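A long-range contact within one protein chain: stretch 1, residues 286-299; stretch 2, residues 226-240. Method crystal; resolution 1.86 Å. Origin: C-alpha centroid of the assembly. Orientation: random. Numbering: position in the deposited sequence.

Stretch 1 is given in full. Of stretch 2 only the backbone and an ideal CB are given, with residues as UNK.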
# COMPACT_ATOMS: atom_id res chain seq x y z
N SER A 286 -18.61 -8.04 14.00
CA SER A 286 -18.76 -6.78 13.30
C SER A 286 -18.38 -5.63 14.25
O SER A 286 -18.34 -5.82 15.47
CB SER A 286 -20.19 -6.62 12.78
OG SER A 286 -21.13 -6.96 13.78
N ILE A 287 -18.10 -4.47 13.68
CA ILE A 287 -17.67 -3.30 14.45
C ILE A 287 -18.59 -2.90 15.61
O ILE A 287 -18.12 -2.36 16.61
CB ILE A 287 -17.48 -2.08 13.51
CG1 ILE A 287 -16.68 -1.00 14.21
CG2 ILE A 287 -18.84 -1.57 13.04
CD1 ILE A 287 -15.25 -1.41 14.53
N ASP A 288 -19.88 -3.16 15.48
CA ASP A 288 -20.83 -2.81 16.54
C ASP A 288 -20.62 -3.63 17.82
O ASP A 288 -21.13 -3.27 18.89
CB ASP A 288 -22.26 -3.00 16.03
CG ASP A 288 -22.52 -4.39 15.49
OD1 ASP A 288 -23.15 -5.20 16.20
OD2 ASP A 288 -22.07 -4.69 14.36
N LYS A 289 -19.88 -4.72 17.71
CA LYS A 289 -19.61 -5.58 18.85
C LYS A 289 -18.15 -5.47 19.30
O LYS A 289 -17.60 -6.39 19.90
CB LYS A 289 -19.91 -7.04 18.49
CG LYS A 289 -21.32 -7.28 17.99
CD LYS A 289 -21.51 -8.74 17.60
CE LYS A 289 -22.90 -8.99 17.01
NZ LYS A 289 -23.11 -8.25 15.74
N VAL A 290 -17.53 -4.33 19.01
CA VAL A 290 -16.14 -4.11 19.37
C VAL A 290 -15.86 -4.26 20.87
O VAL A 290 -14.78 -4.70 21.26
CB VAL A 290 -15.66 -2.71 18.89
CG1 VAL A 290 -16.43 -1.61 19.61
CG2 VAL A 290 -14.16 -2.57 19.12
N LYS A 291 -16.84 -3.92 21.71
CA LYS A 291 -16.63 -4.04 23.15
C LYS A 291 -16.61 -5.47 23.66
O LYS A 291 -16.19 -5.73 24.79
CB LYS A 291 -17.69 -3.23 23.91
CG LYS A 291 -17.46 -1.73 23.84
CD LYS A 291 -18.46 -0.97 24.69
CE LYS A 291 -18.22 0.53 24.62
NZ LYS A 291 -19.22 1.29 25.43
N SER A 292 -17.07 -6.40 22.83
CA SER A 292 -17.07 -7.81 23.20
C SER A 292 -15.87 -8.50 22.56
O SER A 292 -15.59 -9.67 22.83
CB SER A 292 -18.36 -8.48 22.73
OG SER A 292 -18.42 -8.55 21.32
N TYR A 293 -15.16 -7.76 21.71
CA TYR A 293 -13.99 -8.29 21.00
C TYR A 293 -12.68 -8.05 21.75
O TYR A 293 -11.95 -8.98 22.07
CB TYR A 293 -13.91 -7.65 19.62
CG TYR A 293 -12.84 -8.25 18.74
CD1 TYR A 293 -12.93 -9.58 18.31
CD2 TYR A 293 -11.73 -7.50 18.34
CE1 TYR A 293 -11.94 -10.14 17.50
CE2 TYR A 293 -10.74 -8.05 17.53
CZ TYR A 293 -10.86 -9.37 17.12
OH TYR A 293 -9.89 -9.93 16.32
N PHE A 294 -12.37 -6.78 22.00
CA PHE A 294 -11.15 -6.43 22.72
C PHE A 294 -11.37 -6.52 24.22
O PHE A 294 -12.49 -6.33 24.70
CB PHE A 294 -10.73 -4.99 22.38
CG PHE A 294 -10.30 -4.81 20.96
CD1 PHE A 294 -9.15 -5.43 20.49
CD2 PHE A 294 -11.04 -4.01 20.09
CE1 PHE A 294 -8.74 -5.26 19.17
CE2 PHE A 294 -10.64 -3.84 18.76
CZ PHE A 294 -9.48 -4.47 18.30
N GLN A 295 -10.31 -6.80 24.96
CA GLN A 295 -10.39 -6.84 26.41
C GLN A 295 -10.76 -5.42 26.81
O GLN A 295 -10.22 -4.46 26.26
CB GLN A 295 -9.03 -7.20 27.02
CG GLN A 295 -8.67 -8.67 26.91
CD GLN A 295 -9.50 -9.54 27.84
OE1 GLN A 295 -10.39 -9.04 28.53
NE2 GLN A 295 -9.22 -10.84 27.86
N PRO A 296 -11.69 -5.26 27.76
CA PRO A 296 -12.11 -3.92 28.20
C PRO A 296 -10.95 -3.03 28.66
O PRO A 296 -10.96 -1.82 28.41
CB PRO A 296 -13.10 -4.22 29.32
CG PRO A 296 -13.71 -5.53 28.87
CD PRO A 296 -12.49 -6.30 28.43
N GLY A 297 -9.97 -3.63 29.33
CA GLY A 297 -8.82 -2.87 29.79
C GLY A 297 -8.03 -2.25 28.65
O GLY A 297 -7.76 -1.05 28.64
N PHE A 298 -7.66 -3.09 27.68
CA PHE A 298 -6.91 -2.63 26.51
C PHE A 298 -7.74 -1.61 25.73
O PHE A 298 -7.22 -0.60 25.25
CB PHE A 298 -6.58 -3.81 25.60
CG PHE A 298 -5.93 -3.42 24.30
CD1 PHE A 298 -4.58 -3.06 24.26
CD2 PHE A 298 -6.66 -3.41 23.12
CE1 PHE A 298 -3.98 -2.69 23.06
CE2 PHE A 298 -6.07 -3.04 21.91
CZ PHE A 298 -4.72 -2.68 21.88
N TYR A 299 -9.03 -1.89 25.60
CA TYR A 299 -9.92 -1.02 24.84
C TYR A 299 -10.04 0.40 25.41
O TYR A 299 -10.13 1.36 24.65
CB TYR A 299 -11.31 -1.66 24.72
CG TYR A 299 -12.16 -1.00 23.66
CD1 TYR A 299 -11.75 -0.97 22.32
CD2 TYR A 299 -13.35 -0.35 23.99
CE1 TYR A 299 -12.49 -0.31 21.35
CE2 TYR A 299 -14.10 0.32 23.03
CZ TYR A 299 -13.67 0.34 21.72
OH TYR A 299 -14.40 1.02 20.77
N UNK A 226 -17.63 8.71 9.18
CA UNK A 226 -18.64 7.67 9.24
C UNK A 226 -18.16 6.46 10.01
O UNK A 226 -17.20 6.53 10.77
CB UNK A 226 -19.06 7.26 7.83
N UNK A 227 -18.84 5.33 9.82
CA UNK A 227 -18.49 4.10 10.50
C UNK A 227 -17.24 3.43 9.92
O UNK A 227 -17.11 3.30 8.70
CB UNK A 227 -19.67 3.13 10.44
N UNK A 228 -16.33 3.03 10.80
CA UNK A 228 -15.11 2.35 10.39
C UNK A 228 -15.43 0.87 10.37
O UNK A 228 -14.92 0.08 11.18
CB UNK A 228 -13.93 2.66 11.32
N UNK A 229 -16.30 0.51 9.43
CA UNK A 229 -16.80 -0.85 9.24
C UNK A 229 -15.79 -1.99 9.27
O UNK A 229 -16.08 -3.06 9.81
CB UNK A 229 -17.53 -0.91 7.90
N UNK A 230 -14.62 -1.77 8.69
CA UNK A 230 -13.60 -2.82 8.64
C UNK A 230 -12.59 -2.71 9.78
O UNK A 230 -11.54 -3.34 9.76
CB UNK A 230 -12.87 -2.77 7.30
N UNK A 231 -12.94 -1.91 10.79
CA UNK A 231 -12.05 -1.69 11.93
C UNK A 231 -11.58 -2.90 12.71
O UNK A 231 -10.42 -2.96 13.13
CB UNK A 231 -12.75 -0.75 12.91
N UNK A 232 -12.47 -3.87 12.93
CA UNK A 232 -12.07 -5.05 13.69
C UNK A 232 -11.02 -5.86 12.92
O UNK A 232 -10.06 -6.34 13.51
CB UNK A 232 -13.29 -5.92 14.00
N UNK A 233 -11.21 -5.97 11.61
CA UNK A 233 -10.26 -6.71 10.77
C UNK A 233 -8.93 -5.98 10.64
O UNK A 233 -7.87 -6.55 10.89
CB UNK A 233 -10.86 -6.95 9.38
N UNK A 234 -8.98 -4.70 10.25
CA UNK A 234 -7.77 -3.91 10.08
C UNK A 234 -7.05 -3.67 11.41
O UNK A 234 -5.82 -3.71 11.48
CB UNK A 234 -8.11 -2.57 9.42
N UNK A 235 -7.82 -3.43 12.47
CA UNK A 235 -7.23 -3.21 13.77
C UNK A 235 -6.53 -4.47 14.27
O UNK A 235 -5.44 -4.40 14.84
CB UNK A 235 -8.30 -2.76 14.77
N UNK A 236 -7.17 -5.62 14.05
CA UNK A 236 -6.58 -6.89 14.48
C UNK A 236 -5.29 -7.17 13.71
O UNK A 236 -4.30 -7.62 14.29
CB UNK A 236 -7.57 -8.04 14.28
N UNK A 237 -5.30 -6.92 12.40
CA UNK A 237 -4.11 -7.15 11.59
C UNK A 237 -2.96 -6.28 12.15
O UNK A 237 -1.84 -6.75 12.33
CB UNK A 237 -4.38 -6.83 10.12
N UNK A 238 -3.27 -5.02 12.44
CA UNK A 238 -2.28 -4.09 12.98
C UNK A 238 -1.69 -4.54 14.31
O UNK A 238 -0.47 -4.49 14.49
CB UNK A 238 -2.91 -2.71 13.15
N UNK A 239 -2.54 -4.97 15.24
CA UNK A 239 -2.08 -5.41 16.55
C UNK A 239 -1.19 -6.65 16.46
O UNK A 239 -0.10 -6.69 17.03
CB UNK A 239 -3.28 -5.70 17.45
N UNK A 240 -1.67 -7.67 15.75
CA UNK A 240 -0.92 -8.91 15.58
C UNK A 240 0.42 -8.66 14.89
O UNK A 240 1.46 -9.18 15.31
CB UNK A 240 -1.74 -9.92 14.78

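Position 226 has a phi of 175° and a psi of -162°, an extended conformation that glycine enters far more readily than other residues; nothing of stretch 1 lies near it. It is Gly226. At 227 the CA-to-CB bond points toward stretch 1, where the nearest atom is an aliphatic one, Ile287 CG2. A long side chain could lay its methylenes there, and a polar end would be free to reach elsewhere. The residue is Glu227, whose CD lies 3.7 Å from Ile287 CG2 while its OE2 accepts a hydrogen bond from OG1 of the residue at 229.

Positions 228 to 231 form a type I turn. At 228 CB points sideways, so the side chain matters little to the contact and many polar types would suit. It is Asn228, and its backbone O, 3.7 Å from Ile287 CG1, accepts the turn's hydrogen bond from N of 231 at 2.8 Å. At 229 CB points away, and a small polar residue fits a turn. Thr229 uses its hydroxyl as the donor to Glu227 OE2, 2.7 Å from its OG1; its backbone O receives a water that also accepts from Ile287 N. Position 230 points away and precedes the helix, so stretch 1 sets no preference; it is Phe230.

At 231 the ideal CB points toward stretch 1 and would lie just 3.0 Å from Ile287 CD1. Glycine is the natural choice, and Gly231 lets that methyl approach its CA to 4.1 Å.

Position 232, one residue into the helix, faces a hollow lined by Ser286, Ile287 and the ring of Tyr293. The hollow is mostly apolar, with the ring of Tyr293 and the side chain of Ile287, so a branched or long aliphatic side chain suits it best, though Ser286 O offers an acceptor. Ile232 fills it in two directions: CG2 sits over one face of the Tyr293 ring, 3.8 Å from its centroid in a CH-pi contact, while CD1 reaches to 3.0 Å from Ser286 O and CG1 packs 4.0 Å from Ile287 CD1.

Positions 233 and 234 turn away or lie out of reach, so stretch 1 does not discriminate; they are Leu233 and Leu234. At 235 the ideal CB points toward stretch 1 and would be 2.7 Å from the O of Gly231, a clash within the helix itself, so glycine is required: Gly235.

At 236 the ideal CB is 3.6 Å from Tyr293 OH, leaving room for a small side chain with an acceptor. Ser236 OG accepts a hydrogen bond from Tyr293 OH at 2.7 Å, near the ring's plane, and in turn donates to Ile232 O, 2.6 Å from OG, so its hydroxyl is used in both directions.

Positions 237 and 238 are out of reach of stretch 1: Tyr237 and Ala238. At 239 CB points toward the rings of Phe294 and Phe298, and a long apolar side chain, leucine, isoleucine or methionine, could reach them. In Ile239, CD1 lies 3.5 Å from Phe294 CE1 and 3.8 Å from Phe298 CE2, so one methyl serves both rings. Position 240 is out of reach and is Val240.

Stretch 2 (226-240) GENTFGILLGSYAIV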
# COMPACT_ATOMS: atom_id res chain seq x y z
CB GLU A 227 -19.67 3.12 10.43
CG GLU A 227 -19.36 1.74 10.99
CD GLU A 227 -20.51 0.77 10.79
OE1 GLU A 227 -21.51 0.87 11.53
OE2 GLU A 227 -20.41 -0.09 9.89
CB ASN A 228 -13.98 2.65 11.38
CG ASN A 228 -12.70 1.93 11.03
OD1 ASN A 228 -12.36 1.80 9.85
ND2 ASN A 228 -11.98 1.47 12.05
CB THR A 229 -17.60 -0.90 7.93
OG1 THR A 229 -18.53 0.19 7.91
CG2 THR A 229 -18.36 -2.21 7.80
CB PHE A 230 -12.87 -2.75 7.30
CG PHE A 230 -13.79 -2.52 6.12
CD1 PHE A 230 -14.89 -3.34 5.90
CD2 PHE A 230 -13.55 -1.47 5.24
CE1 PHE A 230 -15.75 -3.12 4.82
CE2 PHE A 230 -14.40 -1.24 4.16
CZ PHE A 230 -15.50 -2.06 3.95
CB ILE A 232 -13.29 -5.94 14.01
CG1 ILE A 232 -14.20 -5.20 15.00
CG2 ILE A 232 -12.84 -7.28 14.60
CD1 ILE A 232 -15.39 -6.00 15.47
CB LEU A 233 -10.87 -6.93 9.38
CG LEU A 233 -12.11 -7.83 9.30
CD1 LEU A 233 -12.70 -7.76 7.89
CD2 LEU A 233 -11.73 -9.26 9.65
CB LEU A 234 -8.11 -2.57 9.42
CG LEU A 234 -8.74 -2.70 8.03
CD1 LEU A 234 -9.16 -1.33 7.51
CD2 LEU A 234 -7.75 -3.35 7.08
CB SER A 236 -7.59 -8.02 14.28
OG SER A 236 -8.71 -7.85 15.14
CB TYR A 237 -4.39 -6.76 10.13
CG TYR A 237 -3.49 -7.43 9.09
CD1 TYR A 237 -3.88 -7.49 7.75
CD2 TYR A 237 -2.28 -8.03 9.46
CE1 TYR A 237 -3.09 -8.13 6.80
CE2 TYR A 237 -1.48 -8.68 8.50
CZ TYR A 237 -1.90 -8.72 7.18
OH TYR A 237 -1.14 -9.37 6.23
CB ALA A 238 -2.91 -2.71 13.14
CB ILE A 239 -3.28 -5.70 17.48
CG1 ILE A 239 -4.03 -4.40 17.77
CG2 ILE A 239 -2.81 -6.37 18.78
CD1 ILE A 239 -5.36 -4.59 18.49
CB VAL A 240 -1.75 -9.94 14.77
CG1 VAL A 240 -0.89 -11.13 14.39
CG2 VAL A 240 -2.94 -10.40 15.60
O HOH W 1 -18.18 -4.43 10.82
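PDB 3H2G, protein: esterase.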